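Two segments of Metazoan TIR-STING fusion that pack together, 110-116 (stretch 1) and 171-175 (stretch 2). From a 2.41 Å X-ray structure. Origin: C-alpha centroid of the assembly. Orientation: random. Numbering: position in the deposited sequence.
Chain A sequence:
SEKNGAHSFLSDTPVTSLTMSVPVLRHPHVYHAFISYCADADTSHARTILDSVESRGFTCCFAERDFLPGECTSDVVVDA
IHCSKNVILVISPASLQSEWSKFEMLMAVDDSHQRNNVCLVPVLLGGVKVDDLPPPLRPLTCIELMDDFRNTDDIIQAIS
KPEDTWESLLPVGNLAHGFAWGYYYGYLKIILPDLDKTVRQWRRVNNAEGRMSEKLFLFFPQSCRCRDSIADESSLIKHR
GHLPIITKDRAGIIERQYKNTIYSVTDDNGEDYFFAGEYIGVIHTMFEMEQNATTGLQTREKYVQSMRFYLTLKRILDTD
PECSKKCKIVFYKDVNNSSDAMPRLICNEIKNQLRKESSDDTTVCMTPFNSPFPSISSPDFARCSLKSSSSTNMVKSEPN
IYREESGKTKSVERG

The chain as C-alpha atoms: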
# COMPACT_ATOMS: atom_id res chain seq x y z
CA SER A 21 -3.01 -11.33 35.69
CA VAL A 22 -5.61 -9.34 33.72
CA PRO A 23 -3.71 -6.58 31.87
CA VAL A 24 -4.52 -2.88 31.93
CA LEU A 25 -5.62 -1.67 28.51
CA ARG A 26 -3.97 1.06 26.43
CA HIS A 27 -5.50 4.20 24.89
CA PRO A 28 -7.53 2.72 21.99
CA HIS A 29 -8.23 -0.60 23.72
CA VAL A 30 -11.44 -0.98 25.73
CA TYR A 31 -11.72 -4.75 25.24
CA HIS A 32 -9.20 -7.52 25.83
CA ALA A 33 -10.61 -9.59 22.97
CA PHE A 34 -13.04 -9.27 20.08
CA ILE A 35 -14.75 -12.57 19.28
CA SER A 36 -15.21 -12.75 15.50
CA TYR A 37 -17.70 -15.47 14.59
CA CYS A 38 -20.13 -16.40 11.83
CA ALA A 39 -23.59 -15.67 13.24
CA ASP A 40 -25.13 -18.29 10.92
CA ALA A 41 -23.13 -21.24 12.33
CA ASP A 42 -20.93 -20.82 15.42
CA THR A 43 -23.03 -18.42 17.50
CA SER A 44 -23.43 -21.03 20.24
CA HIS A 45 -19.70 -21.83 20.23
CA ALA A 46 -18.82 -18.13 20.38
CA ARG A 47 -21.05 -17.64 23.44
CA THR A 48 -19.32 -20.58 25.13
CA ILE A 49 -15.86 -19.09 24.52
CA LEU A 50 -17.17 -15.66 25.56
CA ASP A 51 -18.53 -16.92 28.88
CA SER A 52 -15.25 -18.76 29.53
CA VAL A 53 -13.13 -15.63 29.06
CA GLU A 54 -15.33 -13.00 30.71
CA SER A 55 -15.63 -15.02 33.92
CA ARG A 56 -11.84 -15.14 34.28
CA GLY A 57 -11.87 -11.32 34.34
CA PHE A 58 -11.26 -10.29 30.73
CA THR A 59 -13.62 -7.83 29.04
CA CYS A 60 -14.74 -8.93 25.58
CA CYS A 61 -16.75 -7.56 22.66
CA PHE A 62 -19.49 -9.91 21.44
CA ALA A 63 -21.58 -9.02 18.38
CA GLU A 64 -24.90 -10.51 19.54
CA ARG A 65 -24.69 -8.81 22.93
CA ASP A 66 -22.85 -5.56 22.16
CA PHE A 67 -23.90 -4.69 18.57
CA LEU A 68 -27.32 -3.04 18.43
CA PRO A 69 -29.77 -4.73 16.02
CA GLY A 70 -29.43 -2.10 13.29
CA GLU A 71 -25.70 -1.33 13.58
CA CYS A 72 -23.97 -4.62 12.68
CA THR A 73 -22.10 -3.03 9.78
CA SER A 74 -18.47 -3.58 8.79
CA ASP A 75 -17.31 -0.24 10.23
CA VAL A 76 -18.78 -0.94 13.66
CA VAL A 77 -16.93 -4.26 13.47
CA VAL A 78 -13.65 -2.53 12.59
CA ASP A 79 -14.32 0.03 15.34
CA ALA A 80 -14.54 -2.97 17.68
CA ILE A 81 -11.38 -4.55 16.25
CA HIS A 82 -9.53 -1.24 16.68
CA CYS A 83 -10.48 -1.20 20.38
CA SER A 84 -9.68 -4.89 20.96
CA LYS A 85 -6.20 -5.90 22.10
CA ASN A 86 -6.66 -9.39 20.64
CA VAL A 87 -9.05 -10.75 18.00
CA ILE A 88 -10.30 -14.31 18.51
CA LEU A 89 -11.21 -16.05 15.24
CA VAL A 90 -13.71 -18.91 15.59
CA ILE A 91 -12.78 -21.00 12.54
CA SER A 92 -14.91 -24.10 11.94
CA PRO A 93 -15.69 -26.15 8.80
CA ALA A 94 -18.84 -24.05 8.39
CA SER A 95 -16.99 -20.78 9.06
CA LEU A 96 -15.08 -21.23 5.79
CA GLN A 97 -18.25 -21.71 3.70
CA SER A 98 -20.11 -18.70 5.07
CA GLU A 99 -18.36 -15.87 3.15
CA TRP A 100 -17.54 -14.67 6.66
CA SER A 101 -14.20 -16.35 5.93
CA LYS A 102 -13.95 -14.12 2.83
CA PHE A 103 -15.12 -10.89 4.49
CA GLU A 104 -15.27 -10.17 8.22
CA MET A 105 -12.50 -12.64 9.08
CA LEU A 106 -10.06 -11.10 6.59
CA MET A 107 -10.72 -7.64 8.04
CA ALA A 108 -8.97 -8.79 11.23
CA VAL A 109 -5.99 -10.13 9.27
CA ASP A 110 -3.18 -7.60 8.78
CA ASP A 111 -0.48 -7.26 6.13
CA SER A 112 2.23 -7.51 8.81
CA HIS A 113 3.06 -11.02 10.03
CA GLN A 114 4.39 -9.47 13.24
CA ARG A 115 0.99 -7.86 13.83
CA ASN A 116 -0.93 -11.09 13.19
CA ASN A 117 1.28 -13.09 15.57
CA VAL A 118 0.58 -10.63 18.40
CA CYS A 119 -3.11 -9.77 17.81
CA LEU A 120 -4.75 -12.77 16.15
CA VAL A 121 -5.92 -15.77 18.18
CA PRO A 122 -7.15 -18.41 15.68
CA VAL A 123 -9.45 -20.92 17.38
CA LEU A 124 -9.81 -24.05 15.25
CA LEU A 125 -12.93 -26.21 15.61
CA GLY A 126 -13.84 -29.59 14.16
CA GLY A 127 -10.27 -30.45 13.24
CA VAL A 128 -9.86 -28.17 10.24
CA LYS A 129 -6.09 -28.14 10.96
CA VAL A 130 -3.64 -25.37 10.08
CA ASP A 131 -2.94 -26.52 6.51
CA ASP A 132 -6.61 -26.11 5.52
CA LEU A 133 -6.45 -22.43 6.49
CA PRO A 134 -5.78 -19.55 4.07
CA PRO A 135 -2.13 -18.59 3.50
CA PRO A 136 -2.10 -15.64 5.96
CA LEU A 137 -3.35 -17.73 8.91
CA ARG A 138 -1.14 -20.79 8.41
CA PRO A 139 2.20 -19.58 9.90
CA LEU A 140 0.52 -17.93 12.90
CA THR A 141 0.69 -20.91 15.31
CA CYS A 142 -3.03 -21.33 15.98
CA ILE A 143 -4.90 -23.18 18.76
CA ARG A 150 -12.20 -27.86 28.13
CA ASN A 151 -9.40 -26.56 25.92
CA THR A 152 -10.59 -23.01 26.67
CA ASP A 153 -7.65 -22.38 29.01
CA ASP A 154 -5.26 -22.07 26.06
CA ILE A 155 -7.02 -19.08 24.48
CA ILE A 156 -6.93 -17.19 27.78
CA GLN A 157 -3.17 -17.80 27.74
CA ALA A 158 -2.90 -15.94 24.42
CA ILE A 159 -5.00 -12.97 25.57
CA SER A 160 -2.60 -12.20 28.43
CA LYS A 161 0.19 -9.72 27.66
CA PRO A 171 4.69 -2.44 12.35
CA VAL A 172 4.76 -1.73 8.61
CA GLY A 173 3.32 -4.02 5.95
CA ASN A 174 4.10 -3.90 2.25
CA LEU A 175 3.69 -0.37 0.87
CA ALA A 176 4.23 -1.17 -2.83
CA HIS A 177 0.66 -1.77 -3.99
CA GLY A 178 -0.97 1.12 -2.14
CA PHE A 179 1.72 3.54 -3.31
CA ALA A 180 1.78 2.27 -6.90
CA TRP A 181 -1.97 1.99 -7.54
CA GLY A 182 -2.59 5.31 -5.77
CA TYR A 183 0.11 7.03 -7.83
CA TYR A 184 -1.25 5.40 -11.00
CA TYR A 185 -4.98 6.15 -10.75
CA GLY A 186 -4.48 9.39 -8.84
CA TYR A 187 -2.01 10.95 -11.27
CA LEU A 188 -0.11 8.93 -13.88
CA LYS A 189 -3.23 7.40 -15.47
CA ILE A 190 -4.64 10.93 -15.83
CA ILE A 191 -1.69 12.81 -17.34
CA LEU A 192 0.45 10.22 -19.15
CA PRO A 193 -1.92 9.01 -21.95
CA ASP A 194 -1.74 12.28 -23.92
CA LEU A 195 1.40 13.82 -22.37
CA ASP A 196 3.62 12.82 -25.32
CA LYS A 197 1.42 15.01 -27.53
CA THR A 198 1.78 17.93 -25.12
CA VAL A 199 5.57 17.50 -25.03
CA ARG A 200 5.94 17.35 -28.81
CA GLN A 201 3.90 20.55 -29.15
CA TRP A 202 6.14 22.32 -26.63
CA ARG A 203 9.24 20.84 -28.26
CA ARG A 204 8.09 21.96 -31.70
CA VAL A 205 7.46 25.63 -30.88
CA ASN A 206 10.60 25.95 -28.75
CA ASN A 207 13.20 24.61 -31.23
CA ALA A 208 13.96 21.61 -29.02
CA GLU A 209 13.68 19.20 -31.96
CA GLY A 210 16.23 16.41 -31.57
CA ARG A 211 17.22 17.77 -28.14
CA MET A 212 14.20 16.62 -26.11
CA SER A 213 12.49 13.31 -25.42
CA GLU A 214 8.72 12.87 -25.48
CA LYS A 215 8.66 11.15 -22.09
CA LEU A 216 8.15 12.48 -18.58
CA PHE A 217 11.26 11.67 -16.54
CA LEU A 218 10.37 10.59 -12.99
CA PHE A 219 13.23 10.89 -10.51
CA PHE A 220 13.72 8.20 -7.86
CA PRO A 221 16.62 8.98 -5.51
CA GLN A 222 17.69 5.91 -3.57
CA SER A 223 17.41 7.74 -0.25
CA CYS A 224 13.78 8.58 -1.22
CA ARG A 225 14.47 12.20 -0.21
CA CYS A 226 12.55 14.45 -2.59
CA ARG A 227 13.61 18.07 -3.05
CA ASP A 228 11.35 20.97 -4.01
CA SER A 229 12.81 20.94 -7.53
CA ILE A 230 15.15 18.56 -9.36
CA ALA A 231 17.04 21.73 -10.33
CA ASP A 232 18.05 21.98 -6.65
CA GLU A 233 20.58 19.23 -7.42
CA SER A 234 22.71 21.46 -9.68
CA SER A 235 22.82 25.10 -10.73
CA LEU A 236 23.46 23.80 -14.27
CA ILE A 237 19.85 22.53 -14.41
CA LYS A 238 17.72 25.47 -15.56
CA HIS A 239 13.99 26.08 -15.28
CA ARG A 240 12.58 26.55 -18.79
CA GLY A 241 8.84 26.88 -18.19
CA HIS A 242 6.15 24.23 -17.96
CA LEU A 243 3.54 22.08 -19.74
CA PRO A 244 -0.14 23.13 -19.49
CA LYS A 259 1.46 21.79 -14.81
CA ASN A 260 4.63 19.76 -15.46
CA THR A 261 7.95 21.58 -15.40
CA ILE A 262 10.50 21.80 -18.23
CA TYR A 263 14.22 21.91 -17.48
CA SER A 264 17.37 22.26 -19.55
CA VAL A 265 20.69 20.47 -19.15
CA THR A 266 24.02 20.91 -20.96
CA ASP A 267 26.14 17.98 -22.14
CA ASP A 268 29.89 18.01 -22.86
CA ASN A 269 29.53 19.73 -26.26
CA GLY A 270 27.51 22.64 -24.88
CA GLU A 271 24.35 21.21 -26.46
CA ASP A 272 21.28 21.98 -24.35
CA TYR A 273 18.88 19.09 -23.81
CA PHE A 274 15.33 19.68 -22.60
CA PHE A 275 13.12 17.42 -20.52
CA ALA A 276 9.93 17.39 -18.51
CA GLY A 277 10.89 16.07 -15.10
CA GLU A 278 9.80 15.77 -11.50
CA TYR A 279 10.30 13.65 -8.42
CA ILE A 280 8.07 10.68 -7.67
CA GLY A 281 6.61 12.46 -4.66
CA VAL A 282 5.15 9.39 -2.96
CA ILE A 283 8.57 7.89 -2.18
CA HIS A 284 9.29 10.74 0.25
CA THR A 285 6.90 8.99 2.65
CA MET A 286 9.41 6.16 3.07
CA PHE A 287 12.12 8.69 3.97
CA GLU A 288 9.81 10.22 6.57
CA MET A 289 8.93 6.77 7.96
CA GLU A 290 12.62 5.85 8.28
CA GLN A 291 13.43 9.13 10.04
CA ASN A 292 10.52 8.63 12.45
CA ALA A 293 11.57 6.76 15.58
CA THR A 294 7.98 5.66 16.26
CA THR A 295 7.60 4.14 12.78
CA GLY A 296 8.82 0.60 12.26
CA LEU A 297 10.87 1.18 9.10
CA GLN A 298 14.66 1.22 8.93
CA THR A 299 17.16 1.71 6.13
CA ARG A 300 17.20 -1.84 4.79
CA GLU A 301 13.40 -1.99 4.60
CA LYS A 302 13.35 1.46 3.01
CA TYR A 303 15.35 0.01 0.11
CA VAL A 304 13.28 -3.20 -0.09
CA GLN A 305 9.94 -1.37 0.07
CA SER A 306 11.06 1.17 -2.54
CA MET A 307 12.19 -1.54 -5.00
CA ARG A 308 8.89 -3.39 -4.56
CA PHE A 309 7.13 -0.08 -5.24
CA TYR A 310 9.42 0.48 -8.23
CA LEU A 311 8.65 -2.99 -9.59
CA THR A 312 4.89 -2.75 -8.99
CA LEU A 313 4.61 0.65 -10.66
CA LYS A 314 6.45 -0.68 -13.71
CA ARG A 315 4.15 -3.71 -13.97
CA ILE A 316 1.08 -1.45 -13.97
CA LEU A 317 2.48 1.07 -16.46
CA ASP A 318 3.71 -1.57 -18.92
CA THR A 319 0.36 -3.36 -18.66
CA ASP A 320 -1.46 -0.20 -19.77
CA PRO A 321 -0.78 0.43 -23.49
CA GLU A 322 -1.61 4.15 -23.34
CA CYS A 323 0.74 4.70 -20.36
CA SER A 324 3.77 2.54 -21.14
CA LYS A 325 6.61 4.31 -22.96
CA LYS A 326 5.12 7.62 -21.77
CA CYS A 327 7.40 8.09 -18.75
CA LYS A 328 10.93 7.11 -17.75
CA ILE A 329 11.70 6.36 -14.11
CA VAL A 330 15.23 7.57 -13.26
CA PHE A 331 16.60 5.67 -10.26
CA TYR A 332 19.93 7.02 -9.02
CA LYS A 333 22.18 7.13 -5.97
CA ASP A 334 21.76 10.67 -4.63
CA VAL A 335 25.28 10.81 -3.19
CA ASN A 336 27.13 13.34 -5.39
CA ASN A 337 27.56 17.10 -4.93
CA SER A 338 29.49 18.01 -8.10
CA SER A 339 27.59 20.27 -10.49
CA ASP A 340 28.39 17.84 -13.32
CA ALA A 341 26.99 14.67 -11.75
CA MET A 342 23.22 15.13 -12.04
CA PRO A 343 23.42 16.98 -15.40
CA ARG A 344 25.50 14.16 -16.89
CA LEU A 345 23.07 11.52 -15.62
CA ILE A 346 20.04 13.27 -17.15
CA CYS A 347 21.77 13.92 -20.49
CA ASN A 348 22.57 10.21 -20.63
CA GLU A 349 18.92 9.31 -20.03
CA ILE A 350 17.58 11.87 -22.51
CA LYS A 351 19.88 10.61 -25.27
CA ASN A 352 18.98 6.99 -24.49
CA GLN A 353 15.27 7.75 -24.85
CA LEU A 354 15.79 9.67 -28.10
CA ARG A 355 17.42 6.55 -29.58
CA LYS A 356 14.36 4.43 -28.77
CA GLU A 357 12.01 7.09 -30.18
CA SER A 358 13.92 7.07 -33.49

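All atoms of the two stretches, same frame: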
# COMPACT_ATOMS: atom_id res chain seq x y z
N ASP A 110 -3.99 -8.76 9.14
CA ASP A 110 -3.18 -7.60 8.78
C ASP A 110 -2.06 -8.01 7.83
O ASP A 110 -1.66 -9.18 7.77
CB ASP A 110 -2.60 -6.94 10.03
CG ASP A 110 -1.97 -5.59 9.73
OD1 ASP A 110 -2.71 -4.64 9.40
OD2 ASP A 110 -0.73 -5.47 9.84
N ASP A 111 -1.56 -7.02 7.09
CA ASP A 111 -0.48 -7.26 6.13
C ASP A 111 0.82 -7.66 6.83
O ASP A 111 1.65 -8.35 6.23
CB ASP A 111 -0.26 -6.00 5.29
CG ASP A 111 0.53 -6.27 4.03
OD1 ASP A 111 0.81 -7.45 3.73
OD2 ASP A 111 0.89 -5.30 3.34
N SER A 112 1.01 -7.25 8.08
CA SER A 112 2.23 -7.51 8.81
C SER A 112 2.12 -8.83 9.57
O SER A 112 1.22 -9.00 10.40
CB SER A 112 2.53 -6.37 9.78
OG SER A 112 3.44 -6.78 10.79
N HIS A 113 3.04 -9.76 9.29
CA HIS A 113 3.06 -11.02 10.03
C HIS A 113 3.33 -10.79 11.51
O HIS A 113 2.82 -11.53 12.36
CB HIS A 113 4.11 -11.96 9.44
CG HIS A 113 4.29 -13.23 10.22
ND1 HIS A 113 3.30 -14.19 10.31
CD2 HIS A 113 5.33 -13.68 10.95
CE1 HIS A 113 3.74 -15.19 11.06
NE2 HIS A 113 4.97 -14.91 11.46
N GLN A 114 4.14 -9.78 11.84
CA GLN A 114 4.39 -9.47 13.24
C GLN A 114 3.11 -9.03 13.94
O GLN A 114 2.89 -9.37 15.11
CB GLN A 114 5.47 -8.39 13.34
CG GLN A 114 5.64 -7.78 14.73
CD GLN A 114 6.07 -8.79 15.77
OE1 GLN A 114 6.62 -9.85 15.45
NE2 GLN A 114 5.84 -8.47 17.04
N ARG A 115 2.26 -8.27 13.24
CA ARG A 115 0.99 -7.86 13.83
C ARG A 115 0.06 -9.04 14.05
O ARG A 115 -0.58 -9.14 15.10
CB ARG A 115 0.32 -6.81 12.94
CG ARG A 115 -0.83 -6.07 13.62
CD ARG A 115 -0.35 -4.76 14.23
NE ARG A 115 -1.28 -4.25 15.24
CZ ARG A 115 -1.22 -3.03 15.75
NH1 ARG A 115 -0.29 -2.18 15.34
NH2 ARG A 115 -2.10 -2.66 16.67
N ASN A 116 -0.02 -9.95 13.08
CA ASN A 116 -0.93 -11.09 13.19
C ASN A 116 -0.49 -12.06 14.29
O ASN A 116 -1.34 -12.69 14.92
CB ASN A 116 -1.04 -11.81 11.85
CG ASN A 116 -1.60 -10.92 10.76
OD1 ASN A 116 -2.34 -9.98 11.04
ND2 ASN A 116 -1.25 -11.21 9.52
N PRO A 171 4.33 -1.40 13.32
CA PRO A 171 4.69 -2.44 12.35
C PRO A 171 4.18 -2.10 10.96
O PRO A 171 3.00 -1.79 10.79
CB PRO A 171 4.00 -3.70 12.91
CG PRO A 171 3.17 -3.23 14.11
CD PRO A 171 3.09 -1.74 14.03
N VAL A 172 5.06 -2.17 9.96
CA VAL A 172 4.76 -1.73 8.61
C VAL A 172 4.63 -2.94 7.70
O VAL A 172 5.54 -3.78 7.64
CB VAL A 172 5.85 -0.77 8.08
CG1 VAL A 172 5.51 -0.29 6.68
CG2 VAL A 172 6.01 0.40 9.03
N GLY A 173 3.50 -3.03 7.00
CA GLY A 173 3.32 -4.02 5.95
C GLY A 173 3.89 -3.53 4.63
O GLY A 173 4.57 -2.50 4.55
N ASN A 174 3.61 -4.28 3.57
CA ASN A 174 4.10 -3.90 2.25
C ASN A 174 3.40 -2.63 1.78
O ASN A 174 2.16 -2.54 1.81
CB ASN A 174 3.91 -5.04 1.25
CG ASN A 174 4.71 -4.82 -0.04
OD1 ASN A 174 5.63 -4.01 -0.08
ND2 ASN A 174 4.35 -5.56 -1.08
N LEU A 175 4.19 -1.65 1.34
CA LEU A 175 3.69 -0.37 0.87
C LEU A 175 3.54 -0.30 -0.65
O LEU A 175 2.90 0.62 -1.16
CB LEU A 175 4.62 0.77 1.33
CG LEU A 175 4.86 0.94 2.83
CD1 LEU A 175 6.07 1.83 3.10
CD2 LEU A 175 3.61 1.52 3.48

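Stretch 1 enters as a loop and turns into a helix that begins at His113 and continues past Asn116, whereas stretch 2 has no regular helix or strand across its length. The two backbones come closest where Ser112 faces Gly173, with Ser112 CA 4.6 Å from Gly173 CA. The contact is small, burying 279 Å² summed over both sides, and no backbone-to-backbone hydrogen bond joins the segments; the pairing rests instead on one weak polar bond and a set of van der Waals contacts.

The turn of stretch 1 is held by its own hydrogen bonds. Ser112 occupies the N-cap position, and Ser112 OG accepts from Arg115 N at 3.1 Å, satisfying an amide that has no carbonyl partner in the first turn of a helix. The helical pattern itself starts with Asn116 N donating to Ser112 O at 3.1 Å. Just upstream, Asp110 OD2 accepts from Ser112 N at 3.0 Å, while Asn116 reaches back to the Asp110 backbone with both ends of its carboxamide: Asp110 N donates to Asn116 OD1 at 2.8 Å, and Asn116 ND2 donates to Asp110 O at 2.7 Å. These bonds tie the loop to the first helical turn, from which Asp111, Ser112 and Arg115 meet stretch 2.

Asp111 supplies the one hydrogen bond between the segments. The Asp111 side chain, with chi1 in the t rotamer, places Asp111 OD2 2.9 Å from Asn174 N, which donates to it. The N-H...O angle of 127° is far from linear, so the bond is weak despite its short length. Asp111 OD2 also lies 3.7 Å from Gly173 C and 3.7 Å from Asn174 CB, so it rests against the backbone around the Gly173-Asn174 peptide. Asn174 turns the end of its own side chain away from stretch 1, where it caps a backbone amide just beyond stretch 2.

Glycine at position 173 suits this close approach. A CB built in ideal geometry on Gly173 would point toward stretch 1 and lie 2.7 Å from Asp111 CB, a clash. Without a side chain there, the backbone can pass close to Asp111 and Ser112, and Ser112 CB sits 4.5 Å from Gly173 N.

Pro171 provides the largest covered area of any residue in the contact, 75 Å², although it remains exposed in the assembly. Its ring, in the C-gamma endo pucker, meets two residues of the helix start. Ser112 OG approaches Pro171 CB at 3.8 Å, a van der Waals contact made by the same oxygen that caps the helix. Arg115 reaches the ring as well, bringing Arg115 NH1 within 3.7 Å of Pro171 CD. That carbon lies at the edge of the guanidinium, near its plane, so the contact is not a stack on its face. Between Pro171 and Gly173, Val172 points its CA-to-CB bond away from stretch 1 and makes no contact with it.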